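Local coordinates for KaiC-like domain-containing protein (Pyrococcus horikoshii, PDB 2EKD) that is of unknown function but has the RecA-like fold of the P-loop NTPase clan and resembles KaiC-like domains, at residues Y34-N37 / P42-V45; L30-I35 / D50-F55; Q73-G78 / E104-L109; K7-F12 / N37-P42. One frame throughout, in Å; residues are numbered along the deposited sequence.

Contact 1: residues Y34-N37 / P42-V45; sequences YIVN and PIVV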
loop_
_atom_site.group_PDB
_atom_site.type_symbol
_atom_site.label_atom_id
_atom_site.label_comp_id
_atom_site.label_asym_id
_atom_site.label_seq_id
_atom_site.Cartn_x
_atom_site.Cartn_y
_atom_site.Cartn_z
ATOM N N TYR F 34 24.376 -23.448 18.533
ATOM C CA TYR F 34 23.825 -24.418 19.468
ATOM C C TYR F 34 23.535 -25.750 18.780
ATOM O O TYR F 34 23.833 -26.822 19.319
ATOM C CB TYR F 34 22.553 -23.844 20.094
ATOM C CG TYR F 34 21.746 -24.821 20.916
ATOM C CD1 TYR F 34 21.978 -24.968 22.291
ATOM C CD2 TYR F 34 20.730 -25.578 20.331
ATOM C CE1 TYR F 34 21.210 -25.842 23.063
ATOM C CE2 TYR F 34 19.954 -26.456 21.095
ATOM C CZ TYR F 34 20.197 -26.581 22.457
ATOM O OH TYR F 34 19.416 -27.422 23.215
ATOM N N ILE F 35 22.971 -25.682 17.582
ATOM C CA ILE F 35 22.651 -26.888 16.828
ATOM C C ILE F 35 23.902 -27.634 16.331
ATOM O O ILE F 35 23.937 -28.865 16.342
ATOM C CB ILE F 35 21.732 -26.551 15.624
ATOM C CG1 ILE F 35 20.327 -26.200 16.130
ATOM C CG2 ILE F 35 21.676 -27.727 14.648
ATOM C CD1 ILE F 35 19.335 -25.823 15.021
ATOM N N VAL F 36 24.925 -26.896 15.905
ATOM C CA VAL F 36 26.147 -27.524 15.388
ATOM C C VAL F 36 27.061 -28.048 16.515
ATOM O O VAL F 36 27.472 -29.204 16.530
ATOM C CB VAL F 36 26.942 -26.518 14.537
ATOM C CG1 VAL F 36 28.282 -27.129 14.139
ATOM C CG2 VAL F 36 26.170 -26.185 13.274
ATOM N N ASN F 37 27.438 -27.118 17.440
ATOM C CA ASN F 37 28.297 -27.512 18.561
ATOM C C ASN F 37 27.720 -28.752 19.256
ATOM O O ASN F 37 28.365 -29.792 19.393
ATOM C CB ASN F 37 28.330 -26.335 19.547
ATOM C CG ASN F 37 29.478 -26.469 20.533
ATOM O OD1 ASN F 37 29.444 -25.926 21.645
ATOM N ND2 ASN F 37 30.550 -27.158 20.091
ATOM N N PRO F 42 25.477 -36.463 12.723
ATOM C CA PRO F 42 26.298 -35.758 11.732
ATOM C C PRO F 42 25.592 -34.482 11.259
ATOM O O PRO F 42 24.392 -34.499 10.976
ATOM C CB PRO F 42 26.434 -36.785 10.604
ATOM C CG PRO F 42 26.345 -38.102 11.331
ATOM C CD PRO F 42 25.220 -37.851 12.304
ATOM N N ILE F 43 26.344 -33.385 11.176
ATOM C CA ILE F 43 25.809 -32.100 10.733
ATOM C C ILE F 43 26.187 -31.794 9.282
ATOM O O ILE F 43 27.350 -31.899 8.906
ATOM C CB ILE F 43 26.355 -30.930 11.583
ATOM C CG1 ILE F 43 25.913 -31.063 13.047
ATOM C CG2 ILE F 43 25.891 -29.601 10.987
ATOM C CD1 ILE F 43 24.437 -30.838 13.277
ATOM N N VAL F 44 25.204 -31.414 8.474
ATOM C CA VAL F 44 25.452 -31.037 7.089
ATOM C C VAL F 44 24.719 -29.723 6.832
ATOM O O VAL F 44 23.495 -29.634 6.971
ATOM C CB VAL F 44 24.956 -32.093 6.088
ATOM C CG1 VAL F 44 25.158 -31.590 4.662
ATOM C CG2 VAL F 44 25.722 -33.389 6.283
ATOM N N VAL F 45 25.482 -28.702 6.464
ATOM C CA VAL F 45 24.931 -27.383 6.203
ATOM C C VAL F 45 24.780 -27.084 4.708
ATOM O O VAL F 45 25.698 -27.312 3.920
ATOM C CB VAL F 45 25.837 -26.287 6.825
ATOM C CG1 VAL F 45 25.294 -24.902 6.494
ATOM C CG2 VAL F 45 25.942 -26.480 8.335
#
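Rotation about CA-CB of I43 (chi1 -63°) sends CG1 to the side of the backbone N and leaves CG2 trans to that N; a second bend along the chain (chi2 -70°) folds the CD1 end back toward the helix carrying I35 and V36. The residue thus presents two separate methyls to two consecutive helical residues. CG2 of I43 meets CG2 of V36 at 4.1 Å, and the two side chains run at a slant to one another; the backbones come close here, with the CA atoms of V36 and I43 6.5 Å apart. V36 has CG1 trans to its own N (chi1 174°), and the other branch, beside the N, is the one that touches. CD1 of I43 goes to the neighbouring residue, where it lies 3.7 Å from the backbone oxygen of I35 and 4.4 Å from I35 CG2. No hydrogen bond crosses here; the contact is hydrophobic, with the single carbonyl touching a methyl.

Seen in the fold, this is the tight end of a beta-alpha-beta crossover: strand 17-22 leads through helix 29-37 into the parallel strand 44-48, with strands 114-119 and 149-156 lying between the two in the sheet. I43 comes just before the strand proper, so its side chain fills the angle between the helix's last turn and the sheet. I115 of strand 114-119 touches both I35 and I43, while L69 and V72 cover V36. Beyond I43 the chain enters the sheet at once: V45 makes backbone hydrogen bonds with Q73 and I75 of the parallel strand 73-77.

Contact 2: residues L30-I35 / D50-F55; sequences LLLYYI and DTYYEF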
loop_
_atom_site.group_PDB
_atom_site.type_symbol
_atom_site.label_atom_id
_atom_site.label_comp_id
_atom_site.label_asym_id
_atom_site.label_seq_id
_atom_site.Cartn_x
_atom_site.Cartn_y
_atom_site.Cartn_z
ATOM N N LEU F 30 23.314 -17.660 17.059
ATOM C CA LEU F 30 23.461 -18.330 18.355
ATOM C C LEU F 30 22.744 -19.680 18.363
ATOM O O LEU F 30 23.247 -20.653 18.928
ATOM C CB LEU F 30 22.909 -17.467 19.499
ATOM C CG LEU F 30 23.529 -16.098 19.786
ATOM C CD1 LEU F 30 22.947 -15.542 21.087
ATOM C CD2 LEU F 30 25.039 -16.226 19.908
ATOM N N LEU F 31 21.571 -19.732 17.738
ATOM C CA LEU F 31 20.797 -20.969 17.676
ATOM C C LEU F 31 21.488 -21.949 16.742
ATOM O O LEU F 31 21.451 -23.164 16.956
ATOM C CB LEU F 31 19.376 -20.705 17.170
ATOM C CG LEU F 31 18.507 -21.967 17.102
ATOM C CD1 LEU F 31 18.364 -22.570 18.508
ATOM C CD2 LEU F 31 17.135 -21.628 16.520
ATOM N N LEU F 32 22.111 -21.413 15.698
ATOM C CA LEU F 32 22.827 -22.244 14.746
ATOM C C LEU F 32 24.019 -22.876 15.452
ATOM O O LEU F 32 24.271 -24.069 15.313
ATOM C CB LEU F 32 23.349 -21.420 13.569
ATOM C CG LEU F 32 24.275 -22.281 12.698
ATOM C CD1 LEU F 32 23.427 -23.325 11.958
ATOM C CD2 LEU F 32 25.056 -21.413 11.726
ATOM N N TYR F 33 24.763 -22.062 16.195
ATOM C CA TYR F 33 25.929 -22.556 16.912
ATOM C C TYR F 33 25.491 -23.674 17.849
ATOM O O TYR F 33 26.147 -24.701 17.952
ATOM C CB TYR F 33 26.578 -21.443 17.737
ATOM C CG TYR F 33 27.874 -21.875 18.382
ATOM C CD1 TYR F 33 29.045 -21.970 17.631
ATOM C CD2 TYR F 33 27.922 -22.235 19.730
ATOM C CE1 TYR F 33 30.231 -22.411 18.199
ATOM C CE2 TYR F 33 29.111 -22.685 20.313
ATOM C CZ TYR F 33 30.261 -22.770 19.539
ATOM O OH TYR F 33 31.440 -23.212 20.094
ATOM N N TYR F 34 24.376 -23.448 18.533
ATOM C CA TYR F 34 23.825 -24.418 19.468
ATOM C C TYR F 34 23.535 -25.750 18.780
ATOM O O TYR F 34 23.833 -26.822 19.319
ATOM C CB TYR F 34 22.553 -23.844 20.094
ATOM C CG TYR F 34 21.746 -24.821 20.916
ATOM C CD1 TYR F 34 21.978 -24.968 22.291
ATOM C CD2 TYR F 34 20.730 -25.578 20.331
ATOM C CE1 TYR F 34 21.210 -25.842 23.063
ATOM C CE2 TYR F 34 19.954 -26.456 21.095
ATOM C CZ TYR F 34 20.197 -26.581 22.457
ATOM O OH TYR F 34 19.416 -27.422 23.215
ATOM N N ILE F 35 22.971 -25.682 17.582
ATOM C CA ILE F 35 22.651 -26.888 16.828
ATOM C C ILE F 35 23.902 -27.634 16.331
ATOM O O ILE F 35 23.937 -28.865 16.342
ATOM C CB ILE F 35 21.732 -26.551 15.624
ATOM C CG1 ILE F 35 20.327 -26.200 16.130
ATOM C CG2 ILE F 35 21.676 -27.727 14.648
ATOM C CD1 ILE F 35 19.335 -25.823 15.021
ATOM N N ASP F 50 26.718 -17.785 0.388
ATOM C CA ASP F 50 27.639 -17.421 1.468
ATOM C C ASP F 50 27.022 -16.971 2.793
ATOM O O ASP F 50 27.648 -16.216 3.543
ATOM C CB ASP F 50 28.612 -16.332 0.993
ATOM C CG ASP F 50 29.476 -16.785 -0.173
ATOM O OD1 ASP F 50 29.860 -17.976 -0.214
ATOM O OD2 ASP F 50 29.781 -15.941 -1.044
ATOM N N THR F 51 25.814 -17.437 3.096
ATOM C CA THR F 51 25.178 -17.061 4.349
ATOM C C THR F 51 25.898 -17.706 5.540
ATOM O O THR F 51 25.946 -17.133 6.629
ATOM C CB THR F 51 23.685 -17.463 4.350
ATOM O OG1 THR F 51 23.038 -16.852 3.225
ATOM C CG2 THR F 51 22.997 -17.006 5.638
ATOM N N TYR F 52 26.476 -18.887 5.329
ATOM C CA TYR F 52 27.189 -19.571 6.404
ATOM C C TYR F 52 28.378 -18.717 6.842
ATOM O O TYR F 52 28.635 -18.555 8.037
ATOM C CB TYR F 52 27.646 -20.957 5.939
ATOM C CG TYR F 52 28.154 -21.850 7.054
ATOM C CD1 TYR F 52 27.567 -21.822 8.319
ATOM C CD2 TYR F 52 29.183 -22.770 6.824
ATOM C CE1 TYR F 52 27.984 -22.691 9.325
ATOM C CE2 TYR F 52 29.609 -23.646 7.826
ATOM C CZ TYR F 52 29.000 -23.603 9.073
ATOM O OH TYR F 52 29.380 -24.490 10.054
ATOM N N TYR F 53 29.087 -18.149 5.872
ATOM C CA TYR F 53 30.217 -17.277 6.171
ATOM C C TYR F 53 29.772 -16.119 7.081
ATOM O O TYR F 53 30.476 -15.762 8.027
ATOM C CB TYR F 53 30.812 -16.708 4.875
ATOM C CG TYR F 53 31.812 -15.593 5.107
ATOM C CD1 TYR F 53 33.101 -15.865 5.572
ATOM C CD2 TYR F 53 31.450 -14.257 4.916
ATOM C CE1 TYR F 53 34.004 -14.834 5.846
ATOM C CE2 TYR F 53 32.344 -13.218 5.189
ATOM C CZ TYR F 53 33.615 -13.514 5.658
ATOM O OH TYR F 53 34.476 -12.487 5.990
ATOM N N GLU F 54 28.607 -15.535 6.793
ATOM C CA GLU F 54 28.093 -14.418 7.597
ATOM C C GLU F 54 27.775 -14.855 9.030
ATOM O O GLU F 54 28.094 -14.140 9.982
ATOM C CB GLU F 54 26.843 -13.810 6.943
ATOM C CG GLU F 54 27.024 -13.466 5.466
ATOM C CD GLU F 54 25.797 -12.818 4.832
ATOM O OE1 GLU F 54 24.658 -13.170 5.203
ATOM O OE2 GLU F 54 25.973 -11.960 3.942
ATOM N N PHE F 55 27.149 -16.022 9.187
ATOM C CA PHE F 55 26.831 -16.538 10.526
ATOM C C PHE F 55 28.128 -16.826 11.271
ATOM O O PHE F 55 28.277 -16.503 12.453
ATOM C CB PHE F 55 26.010 -17.832 10.438
ATOM C CG PHE F 55 24.524 -17.614 10.323
ATOM C CD1 PHE F 55 23.997 -16.805 9.328
ATOM C CD2 PHE F 55 23.650 -18.246 11.203
ATOM C CE1 PHE F 55 22.617 -16.628 9.206
ATOM C CE2 PHE F 55 22.272 -18.074 11.089
ATOM C CZ PHE F 55 21.757 -17.261 10.086
#
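L32 against Y52 and F55 is a buried, purely apolar helix-to-helix contact, joining helix 29-37 to the first turn of helix 51-61 on one face of the central sheet. The strand order 177-182, 17-22, 149-156, 114-119, 44-48 matches the 51432 core of RecA-like P-loop NTPases; helix 29-37 follows strand 17-22 and helix 51-61 follows strand 44-48, the first two strands of the chain. The sheet beneath supplies P117 and F154 to L32, and F154 reaches F55 as well.

One leucine does the work on its helix. L32 has CG trans to the backbone N (chi1 172°), which carries CD2 out between the two aromatic side chains. Its CB also takes part, lying 4.0 Å from F55 CD2. The leucine and phenylalanine side chains run at a slant, and the methyl approaches the phenyl ring obliquely, with F55 CB another 3.9 Å from L32 CD2. The tyrosine is met differently: the methyl lies in the plane of the Y52 ring, at its edge. A hydrogen bond of Y52 OH to the backbone oxygen of L69 fixes the hydroxyl end of that ring, and L32 CD2 meets the adjacent CE1.

Helix 51-61 also touches a second subunit: E54 OE2 bonds to S141 OG there, and F55 packs on E173 of that neighbour as well as on L32. In the middle of the contact, L32 CD2 stands 3.5 Å from F55 CD2 and 4.0 Å from Y52 CE1.

Contact 3: residues Q73-G78 / E104-L109; sequences QVIKMG and EIVSQL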
loop_
_atom_site.group_PDB
_atom_site.type_symbol
_atom_site.label_atom_id
_atom_site.label_comp_id
_atom_site.label_asym_id
_atom_site.label_seq_id
_atom_site.Cartn_x
_atom_site.Cartn_y
_atom_site.Cartn_z
ATOM N N GLN F 73 30.367 -30.774 7.443
ATOM C CA GLN F 73 30.301 -30.888 5.994
ATOM C C GLN F 73 29.342 -29.827 5.451
ATOM O O GLN F 73 28.321 -29.517 6.069
ATOM C CB GLN F 73 29.837 -32.291 5.594
ATOM C CG GLN F 73 30.655 -33.410 6.249
ATOM C CD GLN F 73 30.250 -34.791 5.770
ATOM O OE1 GLN F 73 30.752 -35.282 4.758
ATOM N NE2 GLN F 73 29.324 -35.417 6.483
ATOM N N VAL F 74 29.674 -29.275 4.290
ATOM C CA VAL F 74 28.871 -28.224 3.687
ATOM C C VAL F 74 28.598 -28.407 2.197
ATOM O O VAL F 74 29.474 -28.812 1.436
ATOM C CB VAL F 74 29.562 -26.847 3.888
ATOM C CG1 VAL F 74 28.779 -25.750 3.175
ATOM C CG2 VAL F 74 29.685 -26.535 5.374
ATOM N N ILE F 75 27.367 -28.111 1.798
ATOM C CA ILE F 75 26.961 -28.173 0.401
ATOM C C ILE F 75 26.668 -26.723 0.029
ATOM O O ILE F 75 25.670 -26.146 0.474
ATOM C CB ILE F 75 25.682 -29.004 0.199
ATOM C CG1 ILE F 75 25.941 -30.464 0.578
ATOM C CG2 ILE F 75 25.224 -28.908 -1.262
ATOM C CD1 ILE F 75 24.743 -31.367 0.369
ATOM N N LYS F 76 27.550 -26.129 -0.769
ATOM C CA LYS F 76 27.389 -24.740 -1.169
ATOM C C LYS F 76 26.467 -24.574 -2.363
ATOM O O LYS F 76 26.537 -25.331 -3.322
ATOM C CB LYS F 76 28.758 -24.108 -1.475
ATOM C CG LYS F 76 29.635 -23.919 -0.241
ATOM C CD LYS F 76 30.928 -23.159 -0.555
ATOM C CE LYS F 76 30.675 -21.713 -0.991
ATOM N NZ LYS F 76 30.174 -20.847 0.122
HETATM N N MSE F 77 25.591 -23.581 -2.279
HETATM C CA MSE F 77 24.653 -23.276 -3.353
HETATM C C MSE F 77 24.968 -21.828 -3.735
HETATM O O MSE F 77 24.373 -20.880 -3.223
HETATM C CB MSE F 77 23.214 -23.448 -2.846
HETATM C CG MSE F 77 23.014 -24.795 -2.121
HETATM SE SE MSE F 77 21.339 -25.164 -1.552
HETATM C CE MSE F 77 21.455 -26.929 -1.260
ATOM N N GLY F 78 25.938 -21.678 -4.632
ATOM C CA GLY F 78 26.384 -20.359 -5.041
ATOM C C GLY F 78 27.372 -19.925 -3.974
ATOM O O GLY F 78 27.747 -20.732 -3.122
ATOM N N GLU F 104 22.903 -36.358 -6.185
ATOM C CA GLU F 104 24.211 -36.872 -6.565
ATOM C C GLU F 104 25.272 -36.487 -5.536
ATOM O O GLU F 104 26.221 -37.237 -5.303
ATOM C CB GLU F 104 24.601 -36.334 -7.945
ATOM C CG GLU F 104 25.932 -36.852 -8.464
ATOM C CD GLU F 104 26.277 -36.292 -9.831
ATOM O OE1 GLU F 104 25.502 -36.524 -10.784
ATOM O OE2 GLU F 104 27.323 -35.618 -9.953
ATOM N N ILE F 105 25.104 -35.318 -4.921
ATOM C CA ILE F 105 26.046 -34.835 -3.918
ATOM C C ILE F 105 25.876 -35.517 -2.564
ATOM O O ILE F 105 26.860 -35.770 -1.867
ATOM C CB ILE F 105 25.913 -33.310 -3.709
ATOM C CG1 ILE F 105 26.410 -32.570 -4.951
ATOM C CG2 ILE F 105 26.697 -32.877 -2.476
ATOM C CD1 ILE F 105 26.334 -31.065 -4.831
ATOM N N VAL F 106 24.635 -35.809 -2.186
ATOM C CA VAL F 106 24.380 -36.456 -0.902
ATOM C C VAL F 106 24.503 -37.973 -0.984
ATOM O O VAL F 106 24.316 -38.674 0.012
ATOM C CB VAL F 106 22.978 -36.101 -0.347
ATOM C CG1 VAL F 106 22.891 -34.607 -0.075
ATOM C CG2 VAL F 106 21.900 -36.535 -1.324
ATOM N N SER F 107 24.818 -38.479 -2.171
ATOM C CA SER F 107 24.971 -39.916 -2.356
ATOM C C SER F 107 26.216 -40.369 -1.604
ATOM O O SER F 107 26.303 -41.510 -1.153
ATOM C CB SER F 107 25.120 -40.255 -3.843
ATOM O OG SER F 107 26.380 -39.836 -4.341
ATOM N N GLN F 108 27.178 -39.461 -1.469
ATOM C CA GLN F 108 28.422 -39.762 -0.773
ATOM C C GLN F 108 28.234 -39.805 0.740
ATOM O O GLN F 108 29.110 -40.273 1.470
ATOM C CB GLN F 108 29.493 -38.728 -1.138
ATOM C CG GLN F 108 29.126 -37.292 -0.801
ATOM C CD GLN F 108 30.153 -36.294 -1.307
ATOM O OE1 GLN F 108 31.315 -36.320 -0.900
ATOM N NE2 GLN F 108 29.728 -35.410 -2.202
ATOM N N LEU F 109 27.092 -39.313 1.211
ATOM C CA LEU F 109 26.799 -39.306 2.639
ATOM C C LEU F 109 26.412 -40.704 3.110
ATOM O O LEU F 109 25.418 -41.273 2.657
ATOM C CB LEU F 109 25.674 -38.314 2.942
ATOM C CG LEU F 109 26.013 -36.851 2.651
ATOM C CD1 LEU F 109 24.804 -35.981 2.923
ATOM C CD2 LEU F 109 27.189 -36.416 3.511
HETATM O O HOH W 1 30.631 -38.493 3.998
#
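I75 meets I105 and V106 in the tightly packed half of this contact, where strand 73-77 is covered by I105 of helix 99-105 and by V106, the next residue. CD1 of I75 reaches two methyls at once, I105 CG2 at 3.8 Å and V106 CG1 also at 3.8 Å. Against I105 the I75 side chain runs alongside in the opposite sense, while against V106 it crosses at about a right angle. The extended I75 chain (chi2 -178°) is what lets its terminal methyl reach this far.

Toward Q73 the packing thins. CD2 of L109 touches the amide group almost evenly, 3.8 Å from Q73 NE2 and 3.9 Å from Q73 OE1. A single water adds a weak bridge, its oxygen donating to Q73 OE1 (3.3 Å) and to Q108 O (3.4 Å). The turn behind is braced from within. Q108 NE2 bonds to I105 O at 2.9 Å, in the carbonyl plane and on a lone pair, though bent at the hydrogen (143°), and it has a second acceptor in I87 O; S107 OG gives a bond to E104 O from above the carbonyl plane.

In the alpha/beta sandwich this is the face opposite helix 51-61: the preceding residue, V74, has its side chain on that other face and packs against Y52, whereas I75 also touches Y102 of helix 99-105 and I87 of the adjoining strand 85-90.

Contact 4: residues K7-F12 / N37-P42; sequences KFFKLF and NNSKLP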
loop_
_atom_site.group_PDB
_atom_site.type_symbol
_atom_site.label_atom_id
_atom_site.label_comp_id
_atom_site.label_asym_id
_atom_site.label_seq_id
_atom_site.Cartn_x
_atom_site.Cartn_y
_atom_site.Cartn_z
ATOM N N LYS F 7 18.148 -33.253 23.469
ATOM C CA LYS F 7 16.745 -33.099 23.853
ATOM C C LYS F 7 15.988 -32.220 22.854
ATOM O O LYS F 7 14.852 -32.520 22.482
ATOM C CB LYS F 7 16.635 -32.488 25.255
ATOM C CG LYS F 7 17.171 -33.364 26.388
ATOM C CD LYS F 7 18.670 -33.591 26.271
ATOM C CE LYS F 7 19.231 -34.372 27.458
ATOM N NZ LYS F 7 19.115 -33.624 28.749
ATOM N N PHE F 8 16.624 -31.133 22.428
ATOM C CA PHE F 8 16.027 -30.211 21.470
ATOM C C PHE F 8 15.614 -30.931 20.181
ATOM O O PHE F 8 14.483 -30.781 19.712
ATOM C CB PHE F 8 17.024 -29.089 21.143
ATOM C CG PHE F 8 16.540 -28.130 20.089
ATOM C CD1 PHE F 8 15.527 -27.218 20.369
ATOM C CD2 PHE F 8 17.099 -28.142 18.814
ATOM C CE1 PHE F 8 15.071 -26.327 19.392
ATOM C CE2 PHE F 8 16.653 -27.257 17.828
ATOM C CZ PHE F 8 15.637 -26.347 18.117
ATOM N N PHE F 9 16.528 -31.714 19.612
ATOM C CA PHE F 9 16.228 -32.429 18.375
ATOM C C PHE F 9 15.088 -33.431 18.542
ATOM O O PHE F 9 14.437 -33.800 17.567
ATOM C CB PHE F 9 17.472 -33.160 17.849
ATOM C CG PHE F 9 18.646 -32.257 17.597
ATOM C CD1 PHE F 9 18.480 -31.032 16.955
ATOM C CD2 PHE F 9 19.924 -32.629 18.003
ATOM C CE1 PHE F 9 19.564 -30.192 16.724
ATOM C CE2 PHE F 9 21.017 -31.793 17.773
ATOM C CZ PHE F 9 20.835 -30.572 17.135
ATOM N N LYS F 10 14.854 -33.862 19.779
ATOM C CA LYS F 10 13.790 -34.813 20.087
ATOM C C LYS F 10 12.390 -34.206 19.899
ATOM O O LYS F 10 11.376 -34.898 19.910
ATOM C CB LYS F 10 13.981 -35.297 21.529
ATOM C CG LYS F 10 15.234 -36.161 21.693
ATOM C CD LYS F 10 15.159 -37.465 20.895
ATOM C CE LYS F 10 16.223 -38.479 21.335
ATOM N NZ LYS F 10 17.554 -37.935 21.076
ATOM N N LEU F 11 12.341 -32.860 19.767
ATOM C CA LEU F 11 11.063 -32.212 19.460
ATOM C C LEU F 11 10.629 -32.511 18.024
ATOM O O LEU F 11 9.483 -32.338 17.631
ATOM C CB LEU F 11 11.226 -30.701 19.612
ATOM C CG LEU F 11 11.582 -30.268 21.030
ATOM C CD1 LEU F 11 11.796 -28.756 21.125
ATOM C CD2 LEU F 11 10.494 -30.616 22.042
ATOM N N PHE F 12 11.625 -32.917 17.210
ATOM C CA PHE F 12 11.353 -33.199 15.808
ATOM C C PHE F 12 11.637 -34.665 15.458
ATOM O O PHE F 12 12.366 -35.367 16.147
ATOM C CB PHE F 12 12.236 -32.278 14.963
ATOM C CG PHE F 12 12.222 -30.883 15.525
ATOM C CD1 PHE F 12 11.120 -30.065 15.303
ATOM C CD2 PHE F 12 13.306 -30.415 16.248
ATOM C CE1 PHE F 12 11.104 -28.776 15.818
ATOM C CE2 PHE F 12 13.281 -29.122 16.764
ATOM C CZ PHE F 12 12.180 -28.299 16.554
ATOM N N ASN F 37 27.438 -27.118 17.440
ATOM C CA ASN F 37 28.297 -27.512 18.561
ATOM C C ASN F 37 27.720 -28.752 19.256
ATOM O O ASN F 37 28.365 -29.792 19.393
ATOM C CB ASN F 37 28.330 -26.335 19.547
ATOM C CG ASN F 37 29.478 -26.469 20.533
ATOM O OD1 ASN F 37 29.444 -25.926 21.645
ATOM N ND2 ASN F 37 30.550 -27.158 20.091
ATOM N N ASN F 38 26.465 -28.574 19.748
ATOM C CA ASN F 38 25.657 -29.619 20.352
ATOM C C ASN F 38 25.139 -30.585 19.292
ATOM O O ASN F 38 24.191 -30.306 18.570
ATOM C CB ASN F 38 24.482 -28.958 21.073
ATOM C CG ASN F 38 25.005 -28.088 22.188
ATOM O OD1 ASN F 38 24.970 -28.447 23.362
ATOM N ND2 ASN F 38 25.506 -26.904 21.797
ATOM N N SER F 39 25.678 -31.790 19.118
ATOM C CA SER F 39 25.097 -32.697 18.133
ATOM C C SER F 39 25.806 -34.060 18.117
ATOM O O SER F 39 26.974 -34.185 17.771
ATOM C CB SER F 39 25.201 -32.041 16.756
ATOM O OG SER F 39 24.309 -32.694 15.852
ATOM N N LYS F 40 25.061 -35.096 18.546
ATOM C CA LYS F 40 25.592 -36.452 18.425
ATOM C C LYS F 40 25.485 -36.957 16.977
ATOM O O LYS F 40 26.198 -37.861 16.543
ATOM C CB LYS F 40 24.790 -37.364 19.355
ATOM C CG LYS F 40 24.645 -36.781 20.764
ATOM C CD LYS F 40 25.997 -36.469 21.407
ATOM C CE LYS F 40 25.851 -35.857 22.805
ATOM N NZ LYS F 40 25.049 -34.635 22.732
ATOM N N LEU F 41 24.518 -36.361 16.241
ATOM C CA LEU F 41 24.307 -36.733 14.842
ATOM C C LEU F 41 25.190 -35.907 13.909
ATOM O O LEU F 41 25.610 -34.802 14.225
ATOM C CB LEU F 41 22.841 -36.457 14.495
ATOM C CG LEU F 41 21.858 -37.301 15.300
ATOM C CD1 LEU F 41 20.405 -36.912 15.018
ATOM C CD2 LEU F 41 21.970 -38.792 14.987
ATOM N N PRO F 42 25.477 -36.463 12.723
ATOM C CA PRO F 42 26.298 -35.758 11.732
ATOM C C PRO F 42 25.592 -34.482 11.259
ATOM O O PRO F 42 24.392 -34.499 10.976
ATOM C CB PRO F 42 26.434 -36.785 10.604
ATOM C CG PRO F 42 26.345 -38.102 11.331
ATOM C CD PRO F 42 25.220 -37.851 12.304
#
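The loop joining helix 29-37 to strand 44-48 in a beta-alpha-beta crossover is covered here by the N-terminal helix 5-9, whose F9 lies against N38 and S39. It is chiefly the far rim of the phenyl ring that touches. F9 CE2 comes 3.6 Å from N38 O, and F9 CZ is 3.7 Å from the same oxygen, which sits near the ring plane at its edge. Such an edge-on approach brings the slightly positive ring hydrogens toward a carbonyl oxygen, probably a mildly favourable electrostatic contact, though no hydrogen bond is formed. F9 CG lies beside the backbone N (chi1 -58°), aiming the ring at the loop.

S39 OG is the other neighbour, 3.9 Å from F9 CE2 and oblique to the ring. The hydroxyl is engaged within its own loop: it donates to L41 O at 3.0 Å, with the donor tilted 26° from the carbonyl plane, and this local bond ties the loop across K40. I115 of strand 114-119 lies beneath, touching F9, S39 and L41.

After F9 the chain reverses in a type I beta turn closed by F12 N to F9 O, and F12 CE2 lies over the rim of one face of the F8 ring. Helix 5-9 is thus packed on the helix-to-strand return of a crossover that belongs to the RecA-like P-loop NTPase fold.

Contacts 1, 2 and 3 are buried, contact 4 only partly. Contacts 1 and 2 share helix 29-37: contact 2 joins its middle to the next helix, contact 1 its last turn to the start of strand 44-48. Contact 4 takes up the loop between those elements and exchanges methyl packing for an aromatic edge against a carbonyl; I35 of contact 1 in turn packs on F8 and F9. Contact 3 lies across the sheet, combining a methyl cluster with a partly exposed margin at Q73, one weakly bound water beside an amide. Strands 44-48 and 73-77 tie contacts 1 and 3 by backbone bonds, whereas contacts 2 and 3 meet through the salt bridge of D50 OD1 with K76 NZ (2.9 Å).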